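Local coordinates for protein Myo-inositol 2-dehydrogenase (Thermotoga maritima, PDB 3EZY) that catalyses the NAD(+)-dependent oxidation of myo-inositol to scyllo-inosose and probably serves in a myo-inositol degradation pathway, at residues G6-G11 with A31-R36; T15-N20 with D283-E288. All blocks are in the same frame, centred on the assembly; numbering follows the deposited sequence. Where two conformers were deposited one is given.

Interaction 1 of 2, residues G6-G11 with A31-R36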
loop_
_atom_site.group_PDB
_atom_site.type_symbol
_atom_site.label_atom_id
_atom_site.label_comp_id
_atom_site.label_asym_id
_atom_site.label_seq_id
_atom_site.Cartn_x
_atom_site.Cartn_y
_atom_site.Cartn_z
ATOM N N GLY A 6 19.710 9.714 -38.202
ATOM C CA GLY A 6 21.113 9.471 -37.862
ATOM C C GLY A 6 21.354 9.718 -36.369
ATOM O O GLY A 6 20.876 10.692 -35.802
ATOM N N VAL A 7 22.085 8.815 -35.727
ATOM C CA VAL A 7 22.397 8.930 -34.318
ATOM C C VAL A 7 23.888 9.196 -34.128
ATOM O O VAL A 7 24.728 8.445 -34.622
ATOM C CB VAL A 7 22.027 7.621 -33.554
ATOM C CG1 VAL A 7 22.353 7.756 -32.051
ATOM C CG2 VAL A 7 20.548 7.289 -33.745
ATOM N N ILE A 8 24.228 10.294 -33.466
ATOM C CA ILE A 8 25.617 10.579 -33.157
ATOM C C ILE A 8 25.915 10.264 -31.693
ATOM O O ILE A 8 25.242 10.777 -30.777
ATOM C CB ILE A 8 25.948 12.061 -33.403
ATOM C CG1 ILE A 8 25.664 12.409 -34.859
ATOM C CG2 ILE A 8 27.409 12.351 -33.056
ATOM C CD1 ILE A 8 25.783 13.896 -35.136
ATOM N N GLY A 9 26.921 9.425 -31.451
ATOM C CA GLY A 9 27.279 9.101 -30.074
ATOM C C GLY A 9 26.611 7.792 -29.682
ATOM O O GLY A 9 25.403 7.702 -29.565
ATOM N N LEU A 10 27.410 6.750 -29.496
ATOM C CA LEU A 10 26.845 5.458 -29.157
ATOM C C LEU A 10 27.248 5.082 -27.733
ATOM O O LEU A 10 27.798 4.010 -27.494
ATOM C CB LEU A 10 27.310 4.407 -30.147
ATOM C CG LEU A 10 26.877 4.608 -31.590
ATOM C CD1 LEU A 10 27.668 3.606 -32.481
ATOM C CD2 LEU A 10 25.376 4.481 -31.803
ATOM N N GLY A 11 27.013 6.015 -26.817
ATOM C CA GLY A 11 27.198 5.780 -25.412
ATOM C C GLY A 11 25.934 5.091 -24.929
ATOM O O GLY A 11 25.131 4.575 -25.698
ATOM N N ALA A 31 21.850 5.864 -40.201
ATOM C CA ALA A 31 23.280 6.131 -39.995
ATOM C C ALA A 31 23.637 6.243 -38.530
ATOM O O ALA A 31 22.853 6.723 -37.723
ATOM C CB ALA A 31 23.714 7.415 -40.728
ATOM N N ILE A 32 24.850 5.822 -38.203
ATOM C CA ILE A 32 25.373 6.019 -36.872
ATOM C C ILE A 32 26.754 6.642 -36.961
ATOM O O ILE A 32 27.445 6.533 -37.994
ATOM C CB ILE A 32 25.446 4.678 -36.071
ATOM C CG1 ILE A 32 26.231 3.586 -36.860
ATOM C CG2 ILE A 32 24.058 4.236 -35.651
ATOM C CD1 ILE A 32 26.510 2.333 -36.047
ATOM N N SER A 33 27.165 7.305 -35.892
ATOM C CA SER A 33 28.481 7.900 -35.865
ATOM C C SER A 33 28.974 7.804 -34.437
ATOM O O SER A 33 28.189 7.963 -33.494
ATOM C CB SER A 33 28.454 9.371 -36.311
ATOM O OG SER A 33 29.712 9.997 -36.105
ATOM N N ASP A 34 30.267 7.523 -34.290
ATOM C CA ASP A 34 30.880 7.498 -32.986
ATOM C C ASP A 34 32.368 7.584 -33.274
ATOM O O ASP A 34 32.824 7.124 -34.314
ATOM C CB ASP A 34 30.527 6.201 -32.239
ATOM C CG ASP A 34 30.969 6.219 -30.772
ATOM O OD1 ASP A 34 32.103 5.789 -30.462
ATOM O OD2 ASP A 34 30.170 6.600 -29.906
ATOM N N VAL A 35 33.121 8.175 -32.360
ATOM C CA VAL A 35 34.539 8.330 -32.613
ATOM C C VAL A 35 35.368 7.082 -32.268
ATOM O O VAL A 35 36.542 7.024 -32.620
ATOM C CB VAL A 35 35.106 9.599 -31.935
ATOM C CG1 VAL A 35 34.630 10.864 -32.717
ATOM C CG2 VAL A 35 34.717 9.644 -30.459
ATOM N N ARG A 36 34.781 6.094 -31.588
ATOM C CA ARG A 36 35.475 4.844 -31.328
ATOM C C ARG A 36 35.210 3.893 -32.454
ATOM O O ARG A 36 34.059 3.466 -32.634
ATOM C CB ARG A 36 34.950 4.208 -30.043
ATOM C CG ARG A 36 35.144 5.038 -28.818
ATOM C CD ARG A 36 34.217 4.522 -27.748
ATOM N NE ARG A 36 32.877 5.117 -27.849
ATOM C CZ ARG A 36 31.865 4.843 -27.022
ATOM N NH1 ARG A 36 32.039 3.984 -26.010
ATOM N NH2 ARG A 36 30.683 5.434 -27.202
#
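Leu10 and Asp34 meet just past the ends of two parallel strands, where the backbone N of Leu10 gives its hydrogen to Asp34 OD2 at 2.8 Å. The bond is nearly straight, 165° at the hydrogen, and reaches the oxygen on its anti side, 19° out of the carboxylate plane. Both carboxylate oxygens are held twice. OD2 also takes a hydrogen bond from Arg36 NH2 on its syn side, while OD1 accepts from Arg36 NE at 2.8 Å and from the backbone N of Arg36 at 2.9 Å, the latter closing an Asx turn. Arg36 thus grips the carboxylate side-on, one nitrogen to each oxygen, and the four donors together fix the rotation of the carboxylate. The carbonyl O of Leu10 is itself satisfied by Arg39 NE. Beside the salt bridge, Leu10 CB packs against Asp34 OD2, and Leu10 CD1 lies 4.0 Å from Ile32 CD1, the two side chains crossing at about a right angle.

Upstream the backbones pair in parallel register. Val7 N donates to Ala31 O, Ser33 N to Val7 O, and Gly9 N to Ser33 O at 2.8 Å; the middle bond is the most bent, 137° at the hydrogen. Ser33 OG is satisfied by Tyr53 O.

Gly9 and Gly11 fit the GxGxxG pattern of a Rossmann dinucleotide fold, and Asp34 stands at the end of the second strand, where NAD-dependent relatives commonly carry an acidic residue that binds the adenosine ribose; here its carboxylate is engaged by Arg36.

Strand 3-8 is flanked by 27-33 and 67-70, and 27-33 has 51-53 beyond it. Helix 37-47 covers the face with Ile32, helix 56-61 the face with Ile8, Ala31 and Ser33.

Interaction 2 of 2, residues T15-N20 with D283-E288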
loop_
_atom_site.group_PDB
_atom_site.type_symbol
_atom_site.label_atom_id
_atom_site.label_comp_id
_atom_site.label_asym_id
_atom_site.label_seq_id
_atom_site.Cartn_x
_atom_site.Cartn_y
_atom_site.Cartn_z
ATOM N N THR A 15 22.911 4.550 -27.635
ATOM C CA THR A 15 22.626 3.145 -27.937
ATOM C C THR A 15 21.157 2.769 -27.728
ATOM O O THR A 15 20.546 2.120 -28.579
ATOM C CB THR A 15 23.543 2.214 -27.116
ATOM O OG1 THR A 15 24.910 2.507 -27.449
ATOM C CG2 THR A 15 23.214 0.735 -27.414
ATOM N N ILE A 16 20.578 3.180 -26.602
ATOM C CA ILE A 16 19.155 3.029 -26.367
ATOM C C ILE A 16 18.314 3.591 -27.505
ATOM O O ILE A 16 17.399 2.918 -28.005
ATOM C CB ILE A 16 18.753 3.640 -25.003
ATOM C CG1 ILE A 16 19.340 2.769 -23.884
ATOM C CG2 ILE A 16 17.198 3.746 -24.869
ATOM C CD1 ILE A 16 19.286 3.415 -22.466
ATOM N N HIS A 17 18.578 4.832 -27.911
ATOM C CA HIS A 17 17.772 5.451 -29.011
ATOM C C HIS A 17 17.897 4.626 -30.318
ATOM O O HIS A 17 16.890 4.335 -30.999
ATOM C CB HIS A 17 18.226 6.903 -29.256
ATOM C CG HIS A 17 17.833 7.855 -28.171
ATOM N ND1 HIS A 17 16.532 7.981 -27.726
ATOM C CD2 HIS A 17 18.560 8.777 -27.484
ATOM C CE1 HIS A 17 16.479 8.930 -26.802
ATOM N NE2 HIS A 17 17.697 9.431 -26.644
ATOM N N ALA A 18 19.131 4.241 -30.654
ATOM C CA ALA A 18 19.409 3.507 -31.902
ATOM C C ALA A 18 18.659 2.168 -31.919
ATOM O O ALA A 18 18.107 1.782 -32.944
ATOM C CB ALA A 18 20.909 3.240 -32.040
ATOM N N GLU A 19 18.672 1.461 -30.785
ATOM C CA GLU A 19 17.940 0.194 -30.642
ATOM C C GLU A 19 16.429 0.401 -30.672
ATOM O O GLU A 19 15.726 -0.390 -31.308
ATOM C CB GLU A 19 18.415 -0.578 -29.398
ATOM C CG GLU A 19 19.817 -1.225 -29.649
ATOM C CD GLU A 19 20.512 -1.728 -28.392
ATOM O OE1 GLU A 19 19.904 -1.670 -27.293
ATOM O OE2 GLU A 19 21.695 -2.164 -28.509
ATOM N N ASN A 20 15.932 1.474 -30.051
ATOM C CA ASN A 20 14.489 1.786 -30.044
ATOM C C ASN A 20 13.931 2.074 -31.432
ATOM O O ASN A 20 12.743 1.904 -31.678
ATOM C CB ASN A 20 14.152 2.964 -29.102
ATOM C CG ASN A 20 14.096 2.543 -27.611
ATOM O OD1 ASN A 20 14.090 1.368 -27.298
ATOM N ND2 ASN A 20 14.047 3.513 -26.710
ATOM N N ASP A 283 11.429 2.826 -21.308
ATOM C CA ASP A 283 10.125 3.215 -21.846
ATOM C C ASP A 283 9.990 4.723 -22.028
ATOM O O ASP A 283 9.362 5.164 -22.986
ATOM C CB ASP A 283 8.956 2.729 -20.987
ATOM C CG ASP A 283 7.612 3.087 -21.603
ATOM O OD1 ASP A 283 7.387 2.740 -22.801
ATOM O OD2 ASP A 283 6.777 3.746 -20.909
ATOM N N SER A 284 10.566 5.513 -21.118
ATOM C CA SER A 284 10.508 6.991 -21.262
ATOM C C SER A 284 11.325 7.437 -22.479
ATOM O O SER A 284 10.928 8.325 -23.209
ATOM C CB SER A 284 11.008 7.711 -19.992
ATOM O OG SER A 284 12.408 7.586 -19.817
ATOM N N TYR A 285 12.468 6.798 -22.739
ATOM C CA TYR A 285 13.191 7.136 -23.971
ATOM C C TYR A 285 12.431 6.737 -25.235
ATOM O O TYR A 285 12.415 7.474 -26.245
ATOM C CB TYR A 285 14.586 6.494 -23.969
ATOM C CG TYR A 285 15.558 7.156 -23.038
ATOM C CD1 TYR A 285 15.891 8.501 -23.188
ATOM C CD2 TYR A 285 16.189 6.423 -22.044
ATOM C CE1 TYR A 285 16.808 9.123 -22.332
ATOM C CE2 TYR A 285 17.115 7.018 -21.186
ATOM C CZ TYR A 285 17.430 8.367 -21.354
ATOM O OH TYR A 285 18.316 8.940 -20.485
ATOM N N LEU A 286 11.811 5.558 -25.214
ATOM C CA LEU A 286 11.075 5.123 -26.379
ATOM C C LEU A 286 9.979 6.148 -26.675
ATOM O O LEU A 286 9.787 6.555 -27.825
ATOM C CB LEU A 286 10.411 3.775 -26.103
ATOM C CG LEU A 286 9.471 3.351 -27.226
ATOM C CD1 LEU A 286 10.263 3.046 -28.537
ATOM C CD2 LEU A 286 8.615 2.139 -26.806
ATOM N N GLU A 287 9.240 6.538 -25.642
ATOM C CA GLU A 287 8.108 7.452 -25.842
ATOM C C GLU A 287 8.534 8.875 -26.244
ATOM O O GLU A 287 7.840 9.572 -27.028
ATOM C CB GLU A 287 7.297 7.527 -24.561
ATOM C CG GLU A 287 6.057 8.404 -24.672
ATOM C CD GLU A 287 4.891 7.706 -25.406
ATOM O OE1 GLU A 287 5.031 6.515 -25.855
ATOM O OE2 GLU A 287 3.833 8.373 -25.527
ATOM N N GLU A 288 9.651 9.312 -25.671
ATOM C CA GLU A 288 10.258 10.604 -26.039
ATOM C C GLU A 288 10.611 10.646 -27.538
ATOM O O GLU A 288 10.350 11.625 -28.243
ATOM C CB GLU A 288 11.515 10.835 -25.215
ATOM C CG GLU A 288 12.198 12.137 -25.573
ATOM C CD GLU A 288 13.452 12.331 -24.823
ATOM O OE1 GLU A 288 14.268 11.386 -24.753
ATOM O OE2 GLU A 288 13.623 13.425 -24.275
HETATM O O HOH W 1 14.508 6.056 -27.594
#
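His17 and Tyr285 have similar first torsions, both near -73°, each setting CG anti to its own carbonyl carbon, and the imidazole comes nearest Tyr285 with its CE1. The rings meet obliquely, planes 81° apart, with His17 CE1 3.7 Å from Tyr285 CD1. The same CE1 has Glu288 OE1 at the imidazole edge, near the ring plane and 3.9 Å away. Ile16 also packs on the tyrosine: its CG2, anti to the backbone N, sits 3.9 Å from Tyr285 CB and also touches CD2 of that ring.

One water ties the polar groups together. It lies 2.8 Å from His17 ND1, accepts from Asn20 ND2 at 2.7 Å, and gives a weak hydrogen bond to Tyr285 O. His17 is therefore held at both nitrogens, since NE2 is hydrogen-bonded to Glu94 OE1, and Phe92 meets its ring edge-to-face.

The helices cross at -62° with their axes 9.8 Å apart at closest. This packing docks the first helix of the Rossmann domain of this Gfo/Idh/MocA enzyme, 12-20, on 277-298, a long helix that comes more than 250 residues later in the chain.

Asn20 reaches the backbone of the partner helix, its ND2 3.4 Å from Leu286 CA, while its CB meets Leu286 CD1 at 3.9 Å. Asn20 OD1 accepts from Arg282 NH1, so the amide has a partner at each end. An alanine here would probably deprive the shared water of one donor and Arg282 of an acceptor, and open a gap beside Leu286. Arg282 also forms a weak, long ion pair with Glu19.

In the fold
Helix 12-20 connects the two contacts: it follows the glycine-bearing turn of interaction 1 and presents its residues 15-20 to helix 277-298 in interaction 2. Their centres are about 15 Å apart, and they touch where Leu10 O comes within 3.3 Å of Thr15 OG1, a packing contact. Thr15 OG1 is also hydrogen-bonded to Gly11 O and Arg39 NH2, which ties the start of the helix to the turn. The side chain of His17 touches residues of the glycine pattern, bringing the helix-helix packing close to the turn. In Rossmann folds such a turn usually approaches the dinucleotide's phosphates, so interaction 1 probably borders the NAD site, and interaction 2 lies on the helix that follows the turn.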